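Rho guanine nucleotide exchange factor 11 (Homo sapiens, PDB 5JHH) probably activates Rho-family GTPases by speeding the exchange of bound GDP for GTP, through a catalytic RhoGEF (DH) domain followed by a PH domain. Local coordinates at residues E61-A64 and R65-N69; C121-Q124 and S125-L128; L162-S165 and E166-R169. All coordinates share one frame; numbering follows the deposited sequence.

Interaction 1 (E61-A64 and R65-N69)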
ATOM      1  N   GLU A  61      14.499  -5.694  24.417  1.00 25.72           N
ATOM      2  CA  GLU A  61      13.162  -6.148  24.082  1.00 26.78           C
ATOM      3  C   GLU A  61      12.530  -5.250  23.025  1.00 29.22           C
ATOM      4  O   GLU A  61      11.854  -5.757  22.124  1.00 29.22           O
ATOM      5  CB  GLU A  61      12.275  -6.186  25.322  1.00 27.92           C
ATOM      6  CG  GLU A  61      12.731  -7.226  26.362  1.00 30.51           C
ATOM      7  CD  GLU A  61      13.832  -6.745  27.319  1.00 31.62           C
ATOM      8  OE1 GLU A  61      14.338  -5.586  27.229  1.00 32.06           O
ATOM      9  OE2 GLU A  61      14.218  -7.546  28.189  1.00 34.75           O
ATOM     10  N   GLU A  62      12.778  -3.931  23.100  1.00 26.63           N
ATOM     11  CA  GLU A  62      12.252  -3.028  22.082  1.00 28.50           C
ATOM     12  C   GLU A  62      12.997  -3.168  20.784  1.00 24.63           C
ATOM     13  O   GLU A  62      12.394  -3.165  19.735  1.00 24.78           O
ATOM     14  CB  GLU A  62      12.279  -1.564  22.513  1.00 30.19           C
ATOM     15  CG  GLU A  62      11.160  -1.179  23.461  1.00 38.77           C
ATOM     16  CD  GLU A  62      11.354   0.215  24.091  1.00 44.18           C
ATOM     17  OE1 GLU A  62      11.989   1.119  23.451  1.00 37.31           O
ATOM     18  OE2 GLU A  62      10.859   0.393  25.237  1.00 45.19           O
ATOM     19  N   LEU A  63      14.312  -3.224  20.848  1.00 22.00           N
ATOM     20  CA  LEU A  63      15.097  -3.317  19.654  1.00 22.57           C
ATOM     21  C   LEU A  63      14.716  -4.608  18.858  1.00 25.06           C
ATOM     22  O   LEU A  63      14.608  -4.585  17.628  1.00 23.72           O
ATOM     23  CB  LEU A  63      16.567  -3.310  20.021  1.00 22.68           C
ATOM     24  CG  LEU A  63      17.546  -3.264  18.872  1.00 23.08           C
ATOM     25  CD1 LEU A  63      17.339  -2.011  18.030  1.00 23.86           C
ATOM     26  CD2 LEU A  63      18.944  -3.356  19.412  1.00 23.83           C
ATOM     27  N   ALA A  64      14.446  -5.700  19.549  1.00 23.22           N
ATOM     28  CA  ALA A  64      14.122  -6.936  18.848  1.00 27.48           C
ATOM     29  C   ALA A  64      12.811  -6.782  18.116  1.00 30.42           C
ATOM     30  O   ALA A  64      12.625  -7.395  17.060  1.00 29.45           O
ATOM     31  CB  ALA A  64      14.064  -8.146  19.783  1.00 26.34           C
ATOM     32  N   ARG A  65      11.912  -5.943  18.625  1.00 28.57           N
ATOM     33  CA  ARG A  65      10.647  -5.769  17.931  1.00 27.56           C
ATOM     34  C   ARG A  65      10.798  -4.901  16.693  1.00 27.61           C
ATOM     35  O   ARG A  65      10.050  -5.043  15.734  1.00 27.04           O
ATOM     36  CB  ARG A  65       9.519  -5.293  18.875  1.00 29.55           C
ATOM     37  CG  ARG A  65       9.019  -6.484  19.716  1.00 34.82           C
ATOM     38  CD  ARG A  65       7.859  -6.178  20.651  1.00 38.94           C
ATOM     39  NE  ARG A  65       8.229  -5.173  21.643  1.00 43.35           N
ATOM     40  CZ  ARG A  65       8.446  -5.405  22.949  1.00 46.11           C
ATOM     41  NH1 ARG A  65       8.313  -6.622  23.462  1.00 48.73           N
ATOM     42  NH2 ARG A  65       8.785  -4.402  23.760  1.00 38.24           N
ATOM     43  N   LEU A  66      11.767  -4.003  16.712  1.00 26.59           N
ATOM     44  CA  LEU A  66      12.011  -3.123  15.588  1.00 26.23           C
ATOM     45  C   LEU A  66      12.835  -3.842  14.490  1.00 26.25           C
ATOM     46  O   LEU A  66      12.583  -3.665  13.345  1.00 24.91           O
ATOM     47  CB  LEU A  66      12.740  -1.893  16.074  1.00 25.32           C
ATOM     48  CG  LEU A  66      13.276  -0.987  14.979  1.00 25.09           C
ATOM     49  CD1 LEU A  66      12.139  -0.374  14.219  1.00 25.30           C
ATOM     50  CD2 LEU A  66      14.127   0.111  15.600  1.00 25.22           C
ATOM     51  N   PHE A  67      13.808  -4.624  14.899  1.00 25.23           N
ATOM     52  CA  PHE A  67      14.684  -5.389  14.037  1.00 26.39           C
ATOM     53  C   PHE A  67      14.676  -6.862  14.476  1.00 26.62           C
ATOM     54  O   PHE A  67      15.575  -7.332  15.097  1.00 27.42           O
ATOM     55  CB  PHE A  67      16.110  -4.886  14.084  1.00 22.66           C
ATOM     56  CG  PHE A  67      16.335  -3.573  13.461  1.00 21.28           C
ATOM     57  CD1 PHE A  67      16.318  -3.420  12.124  1.00 21.30           C
ATOM     58  CD2 PHE A  67      16.609  -2.487  14.231  1.00 20.51           C
ATOM     59  CE1 PHE A  67      16.562  -2.223  11.560  1.00 20.29           C
ATOM     60  CE2 PHE A  67      16.838  -1.276  13.678  1.00 19.04           C
ATOM     61  CZ  PHE A  67      16.815  -1.141  12.336  1.00 21.35           C
ATOM     62  N   PRO A  68      13.538  -7.584  14.089  1.00 25.31           N
ATOM     63  CA  PRO A  68      13.478  -8.953  14.612  1.00 24.33           C
ATOM     64  C   PRO A  68      14.511  -9.951  14.155  1.00 27.56           C
ATOM     65  O   PRO A  68      14.909 -10.764  14.929  1.00 30.60           O
ATOM     66  CB  PRO A  68      12.134  -9.449  14.143  1.00 26.08           C
ATOM     67  CG  PRO A  68      11.330  -8.273  14.021  1.00 26.50           C
ATOM     68  CD  PRO A  68      12.212  -7.359  13.336  1.00 24.80           C
ATOM     69  N   ASN A  69      14.891  -9.917  12.893  1.00 26.40           N
ATOM     70  CA  ASN A  69      15.616 -10.986  12.277  1.00 24.67           C
ATOM     71  C   ASN A  69      16.379 -10.477  11.085  1.00 26.49           C
ATOM     72  O   ASN A  69      16.360 -11.046  10.039  1.00 25.43           O
ATOM     73  CB  ASN A  69      14.621 -12.039  11.846  1.00 25.33           C
ATOM     74  CG  ASN A  69      13.582 -11.486  10.913  1.00 28.56           C
ATOM     75  OD1 ASN A  69      13.446 -10.326  10.773  1.00 27.90           O
ATOM     76  ND2 ASN A  69      12.856 -12.332  10.306  1.00 27.97           N
TER
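Leu63 meets Phe67 one helical turn later. CD1 of Leu63 comes to the edge of the Phe67 ring, near its plane, 3.9 Å from CD2 of Phe67. On another side of the helix, Arg65 folds back along the chain. Its CG stands beside the backbone N (chi1 -77°) and the chain bends at chi3, which lays the guanidinium flat against the backbone of the preceding turn. The carbonyl O of Glu61 sits over the centre of one guanidinium face, 3.5 Å from CZ of Arg65. This is contact through the face, not an N-H bond. The carboxylate of Glu62 turns elsewhere and forms a salt bridge with Lys134.

Backbone bonds position these groups. Phe67 N bonds to Leu63 O at 2.8 Å, nearly straight at 166°. Leu66 N also bonds to Glu62 O, at 3.2 Å. Pro68 has no N-H to give, and its CA makes a CA-H...O contact of 3.0 Å with Ala64 O. Beyond, Leu63 and Phe67 pack on helix 18-54, and Leu66 on helix 124-137. This is the C-terminal end of a short helix, where Phe67 leaves helical geometry and Pro68 follows, within the all-helical RhoGEF (DH) fold.

Interaction 2 (C121-Q124 and S125-L128)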
ATOM      1  N   CYS A 121       8.365  -7.651   8.964  1.00 20.72           N
ATOM      2  CA  CYS A 121       7.486  -6.550   8.634  1.00 21.42           C
ATOM      3  C   CYS A 121       6.248  -6.442   9.485  1.00 21.18           C
ATOM      4  O   CYS A 121       5.642  -5.381   9.528  1.00 19.70           O
ATOM      5  CB  CYS A 121       6.941  -6.698   7.189  1.00 23.92           C
ATOM      6  SG  CYS A 121       8.241  -6.670   5.944  1.00 30.89           S
ATOM      7  N   SER A 122       5.739  -7.555   9.973  1.00 19.06           N
ATOM      8  CA  SER A 122       4.390  -7.546  10.522  1.00 21.20           C
ATOM      9  C   SER A 122       4.124  -6.473  11.561  1.00 20.82           C
ATOM     10  O   SER A 122       3.013  -5.908  11.627  1.00 21.29           O
ATOM     11  CB  SER A 122       4.023  -8.922  11.127  1.00 21.35           C
ATOM     12  OG  SER A 122       5.004  -9.302  12.059  1.00 23.69           O
ATOM     13  N   TYR A 123       5.112  -6.230  12.403  1.00 22.89           N
ATOM     14  CA  TYR A 123       4.947  -5.371  13.575  1.00 24.19           C
ATOM     15  C   TYR A 123       5.504  -3.962  13.310  1.00 23.74           C
ATOM     16  O   TYR A 123       5.537  -3.107  14.180  1.00 24.17           O
ATOM     17  CB  TYR A 123       5.682  -6.002  14.775  1.00 27.43           C
ATOM     18  CG  TYR A 123       5.416  -5.333  16.137  1.00 27.93           C
ATOM     19  CD1 TYR A 123       4.229  -5.568  16.847  1.00 27.82           C
ATOM     20  CD2 TYR A 123       6.344  -4.493  16.699  1.00 28.83           C
ATOM     21  CE1 TYR A 123       3.991  -4.994  18.090  1.00 30.47           C
ATOM     22  CE2 TYR A 123       6.133  -3.918  17.957  1.00 35.39           C
ATOM     23  CZ  TYR A 123       4.961  -4.173  18.652  1.00 35.37           C
ATOM     24  OH  TYR A 123       4.781  -3.545  19.860  1.00 36.35           O
ATOM     25  N   GLN A 124       5.894  -3.703  12.081  1.00 24.71           N
ATOM     26  CA  GLN A 124       6.761  -2.572  11.805  1.00 24.11           C
ATOM     27  C   GLN A 124       6.060  -1.246  12.022  1.00 22.14           C
ATOM     28  O   GLN A 124       6.658  -0.319  12.463  1.00 23.24           O
ATOM     29  CB  GLN A 124       7.286  -2.687  10.383  1.00 26.25           C
ATOM     30  CG  GLN A 124       8.491  -1.823  10.082  1.00 30.79           C
ATOM     31  CD  GLN A 124       9.018  -2.036   8.675  1.00 27.38           C
ATOM     32  OE1 GLN A 124       8.514  -1.450   7.732  1.00 25.60           O
ATOM     33  NE2 GLN A 124      10.050  -2.886   8.536  1.00 28.06           N
ATOM     34  N   SER A 125       4.784  -1.147  11.731  1.00 22.82           N
ATOM     35  CA  SER A 125       4.102   0.148  11.861  1.00 23.74           C
ATOM     36  C   SER A 125       4.041   0.596  13.311  1.00 23.52           C
ATOM     37  O   SER A 125       4.214   1.787  13.646  1.00 22.79           O
ATOM     38  CB  SER A 125       2.695   0.041  11.288  1.00 26.44           C
ATOM     39  OG  SER A 125       1.934  -0.948  11.968  1.00 29.74           O
ATOM     40  N   ILE A 126       3.899  -0.384  14.177  1.00 23.46           N
ATOM     41  CA  ILE A 126       3.836  -0.155  15.601  1.00 23.40           C
ATOM     42  C   ILE A 126       5.205   0.208  16.165  1.00 24.72           C
ATOM     43  O   ILE A 126       5.352   1.190  16.880  1.00 26.02           O
ATOM     44  CB  ILE A 126       3.256  -1.380  16.290  1.00 24.05           C
ATOM     45  CG1 ILE A 126       1.824  -1.585  15.802  1.00 26.12           C
ATOM     46  CG2 ILE A 126       3.212  -1.175  17.788  1.00 26.58           C
ATOM     47  CD1 ILE A 126       1.373  -3.022  15.772  1.00 26.07           C
ATOM     48  N   ALA A 127       6.236  -0.507  15.759  1.00 24.51           N
ATOM     49  CA  ALA A 127       7.575  -0.172  16.225  1.00 23.54           C
ATOM     50  C   ALA A 127       7.999   1.229  15.790  1.00 25.05           C
ATOM     51  O   ALA A 127       8.696   1.947  16.537  1.00 22.96           O
ATOM     52  CB  ALA A 127       8.585  -1.171  15.717  1.00 23.91           C
ATOM     53  N   LEU A 128       7.614   1.614  14.586  1.00 22.02           N
ATOM     54  CA  LEU A 128       7.973   2.935  14.110  1.00 21.73           C
ATOM     55  C   LEU A 128       7.248   4.053  14.831  1.00 20.90           C
ATOM     56  O   LEU A 128       7.807   5.095  14.972  1.00 21.26           O
ATOM     57  CB  LEU A 128       7.669   3.059  12.633  1.00 20.31           C
ATOM     58  CG  LEU A 128       8.626   2.301  11.745  1.00 23.02           C
ATOM     59  CD1 LEU A 128       8.173   2.381  10.284  1.00 23.50           C
ATOM     60  CD2 LEU A 128      10.053   2.830  11.900  1.00 24.47           C
TER
HETATM   61  O   HOH W   1       3.098  -3.327  10.670  1.00 26.52           O
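Tyr123 carries this contact, with Ile126 lying across its ring. Cys121 and Ser122 come first in sequence and set up the turn. Cys121 to Gln124 form a type I beta turn, closed by Gln124 N bonding to Cys121 O. A water is placed to donate to Ser122 O, 2.8 Å away, and it accepts from Ser125 N. It may therefore bridge the turn to the first turn of the helix. The hydroxyl of Ser122 bonds back to Ala118 O in helix 107-121.

Tyr123 is the N-cap residue. Its CG stands anti to the backbone N (chi1 -171°), which brings the ring to Ile126 and Ala127. CB of Ile126 sits over the ring face, 4.0 Å from the ring centroid of Tyr123 and only 10° off the normal. This is a CH-pi contact. CG2 of Ile126 reaches farther out and touches CZ of Tyr123 at 3.6 Å. The two side chains cross at about a right angle. CD2 of Tyr123 also reaches CB of Ala127. The carbonyl O of Tyr123 accepts from Ala127 N at 3.1 Å, a nearly straight bond (166°).

The Gln124 side chain extends to the 162-165 turn, where NE2 makes a weak hydrogen bond with Ile163 O. The carbonyl O of Gln124 accepts from Leu128 N at 3.0 Å, and CG of Leu128 packs 3.4 Å from that same Gln124 O. Ser125 OG bonds to Glu216 of helix 189-227.

The chemistry is divided. Tyr123 O and Gln124 O accept helix bonds, and the water lies between Ser122 O and Ser125 N, while aliphatic carbons over an aromatic face are likely to limit how the Tyr123 ring can turn.

Interaction 3 (L162-S165 and E166-R169)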
ATOM      1  N   LEU A 162      13.649   3.797   5.110  1.00 24.85           N
ATOM      2  CA  LEU A 162      14.545   2.726   4.626  1.00 21.91           C
ATOM      3  C   LEU A 162      14.077   1.333   5.061  1.00 24.23           C
ATOM      4  O   LEU A 162      14.256   0.324   4.368  1.00 24.62           O
ATOM      5  CB  LEU A 162      15.941   2.961   5.205  1.00 24.93           C
ATOM      6  CG  LEU A 162      16.641   4.247   4.765  1.00 26.14           C
ATOM      7  CD1 LEU A 162      17.776   4.666   5.672  1.00 27.20           C
ATOM      8  CD2 LEU A 162      17.168   4.098   3.332  1.00 27.82           C
ATOM      9  N   ILE A 163      13.473   1.266   6.240  1.00 23.38           N
ATOM     10  CA  ILE A 163      13.162  -0.022   6.862  1.00 23.06           C
ATOM     11  C   ILE A 163      11.989  -0.747   6.163  1.00 22.31           C
ATOM     12  O   ILE A 163      11.807  -1.954   6.287  1.00 22.75           O
ATOM     13  CB  ILE A 163      12.878   0.181   8.341  1.00 20.80           C
ATOM     14  CG1 ILE A 163      13.107  -1.093   9.119  1.00 23.10           C
ATOM     15  CG2 ILE A 163      11.488   0.669   8.554  1.00 23.34           C
ATOM     16  CD1 ILE A 163      12.854  -0.954  10.599  1.00 23.33           C
ATOM     17  N   ILE A 164      11.211   0.024   5.433  1.00 19.73           N
ATOM     18  CA  ILE A 164      10.140  -0.492   4.627  1.00 20.80           C
ATOM     19  C   ILE A 164      10.617  -1.091   3.302  1.00 20.06           C
ATOM     20  O   ILE A 164       9.837  -1.668   2.557  1.00 19.84           O
ATOM     21  CB  ILE A 164       9.110   0.614   4.369  1.00 21.45           C
ATOM     22  CG1 ILE A 164       7.816   0.003   3.914  1.00 22.80           C
ATOM     23  CG2 ILE A 164       9.604   1.603   3.319  1.00 25.27           C
ATOM     24  CD1 ILE A 164       6.734   0.985   3.697  1.00 24.70           C
ATOM     25  N   SER A 165      11.908  -1.032   3.041  1.00 20.05           N
ATOM     26  CA  SER A 165      12.416  -1.462   1.757  1.00 21.19           C
ATOM     27  C   SER A 165      12.160  -2.941   1.531  1.00 19.45           C
ATOM     28  O   SER A 165      12.014  -3.346   0.404  1.00 19.31           O
ATOM     29  CB  SER A 165      13.912  -1.177   1.648  1.00 22.46           C
ATOM     30  OG  SER A 165      14.509  -1.960   2.677  1.00 24.30           O
ATOM     31  N   GLU A 166      12.105  -3.767   2.565  1.00 19.12           N
ATOM     32  CA  GLU A 166      11.864  -5.145   2.299  1.00 19.03           C
ATOM     33  C   GLU A 166      10.449  -5.385   1.734  1.00 19.84           C
ATOM     34  O   GLU A 166      10.273  -6.079   0.732  1.00 18.38           O
ATOM     35  CB  GLU A 166      12.015  -5.968   3.559  1.00 22.09           C
ATOM     36  CG  GLU A 166      11.856  -7.469   3.273  1.00 21.26           C
ATOM     37  CD  GLU A 166      13.041  -8.067   2.564  1.00 19.68           C
ATOM     38  OE1 GLU A 166      14.096  -7.418   2.593  1.00 20.17           O
ATOM     39  OE2 GLU A 166      12.931  -9.193   2.005  1.00 21.59           O
ATOM     40  N   MET A 167       9.434  -4.860   2.400  1.00 19.89           N
ATOM     41  CA  MET A 167       8.092  -4.983   1.871  1.00 20.32           C
ATOM     42  C   MET A 167       8.077  -4.480   0.464  1.00 19.37           C
ATOM     43  O   MET A 167       7.568  -5.145  -0.436  1.00 21.94           O
ATOM     44  CB  MET A 167       7.073  -4.226   2.707  1.00 21.52           C
ATOM     45  CG  MET A 167       5.653  -4.315   2.177  1.00 21.57           C
ATOM     46  SD  MET A 167       5.230  -3.167   0.860  1.00 25.14           S
ATOM     47  CE  MET A 167       5.285  -1.600   1.727  1.00 28.12           C
ATOM     48  N   GLN A 168       8.661  -3.322   0.231  1.00 19.62           N
ATOM     49  CA  GLN A 168       8.646  -2.753  -1.138  1.00 20.35           C
ATOM     50  C   GLN A 168       9.377  -3.636  -2.152  1.00 19.55           C
ATOM     51  O   GLN A 168       8.938  -3.783  -3.263  1.00 18.61           O
ATOM     52  CB  GLN A 168       9.250  -1.349  -1.192  1.00 20.36           C
ATOM     53  CG  GLN A 168       8.517  -0.317  -0.340  1.00 21.83           C
ATOM     54  CD  GLN A 168       9.181   1.061  -0.442  1.00 23.92           C
ATOM     55  OE1 GLN A 168       8.513   2.083  -0.665  1.00 21.41           O
ATOM     56  NE2 GLN A 168      10.509   1.085  -0.311  1.00 22.33           N
ATOM     57  N   ARG A 169      10.472  -4.241  -1.739  1.00 18.37           N
ATOM     58  CA  ARG A 169      11.185  -5.132  -2.612  1.00 21.38           C
ATOM     59  C   ARG A 169      10.327  -6.352  -3.023  1.00 19.92           C
ATOM     60  O   ARG A 169      10.241  -6.703  -4.179  1.00 20.76           O
ATOM     61  CB  ARG A 169      12.477  -5.566  -1.936  1.00 21.08           C
ATOM     62  CG  ARG A 169      13.331  -6.429  -2.814  1.00 23.29           C
ATOM     63  CD  ARG A 169      13.513  -5.786  -4.180  1.00 24.98           C
ATOM     64  NE  ARG A 169      14.448  -6.568  -4.966  1.00 25.02           N
ATOM     65  CZ  ARG A 169      14.790  -6.303  -6.217  1.00 25.08           C
ATOM     66  NH1 ARG A 169      14.303  -5.266  -6.829  1.00 21.37           N
ATOM     67  NH2 ARG A 169      15.639  -7.102  -6.841  1.00 28.43           N
TER
HETATM   68  O   HOH W   2       9.841  -3.830   5.278  1.00 24.24           O
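Ile164 packs against Met167 and Gln168 where a type I beta turn, Leu162 to Ser165, leads into helix 165-182 of the RhoGEF domain. The tight part centres on the Ile164 side chain. Ile164 and Met167 lie side by side, and CD1 of Ile164 meets CE of Met167 at 3.6 Å. Bends at chi2 and chi3 (-83° and -68°) curl the methionine back so that its methyl arrives there. Gln168 crosses Ile164 at about a right angle, with its NE2 3.8 Å from CG2 of Ile164. Gln168 N bonds to Ile164 O at 3.1 Å, almost straight at 173°. Another protein chain packs on Ile164, Met167 and Gln168. With an alanine in place of Gln168, CG2 of Ile164 is likely to lose its amide neighbour, and the weak bond from OE1 to the other chain would probably go.

The other side is looser and hydrated. A water donates to Ile163 O at 2.9 Å and accepts from Met167 N. The charged ends reach neighbouring helices of the same domain: Glu166 bonds to His77, and Arg169 makes a salt bridge with Glu34. At the turn itself, Leu162 O takes two donors, Ser165 N at 3.0 Å and Ser165 OG at 2.9 Å.

From the N terminus the three contacts follow in series, and none nests in or crosses another. Each is local. Interaction 1 ends helix 60-66 and turns the chain toward helix 70-89. Interaction 2 closes the turn between helices 107-121 and 124-137. Interaction 3 closes the turn between helices 159-162 and 165-182. The three bends come together in the RhoGEF domain. Arg65 packs on Tyr123 and Leu66 on Ala127, joining interactions 1 and 2. Ile163 meets both Leu66 and Phe67, joining 1 and 3. Between 2 and 3, Leu128 packs on Ile163, and the end of Gln124 packs on Ile164.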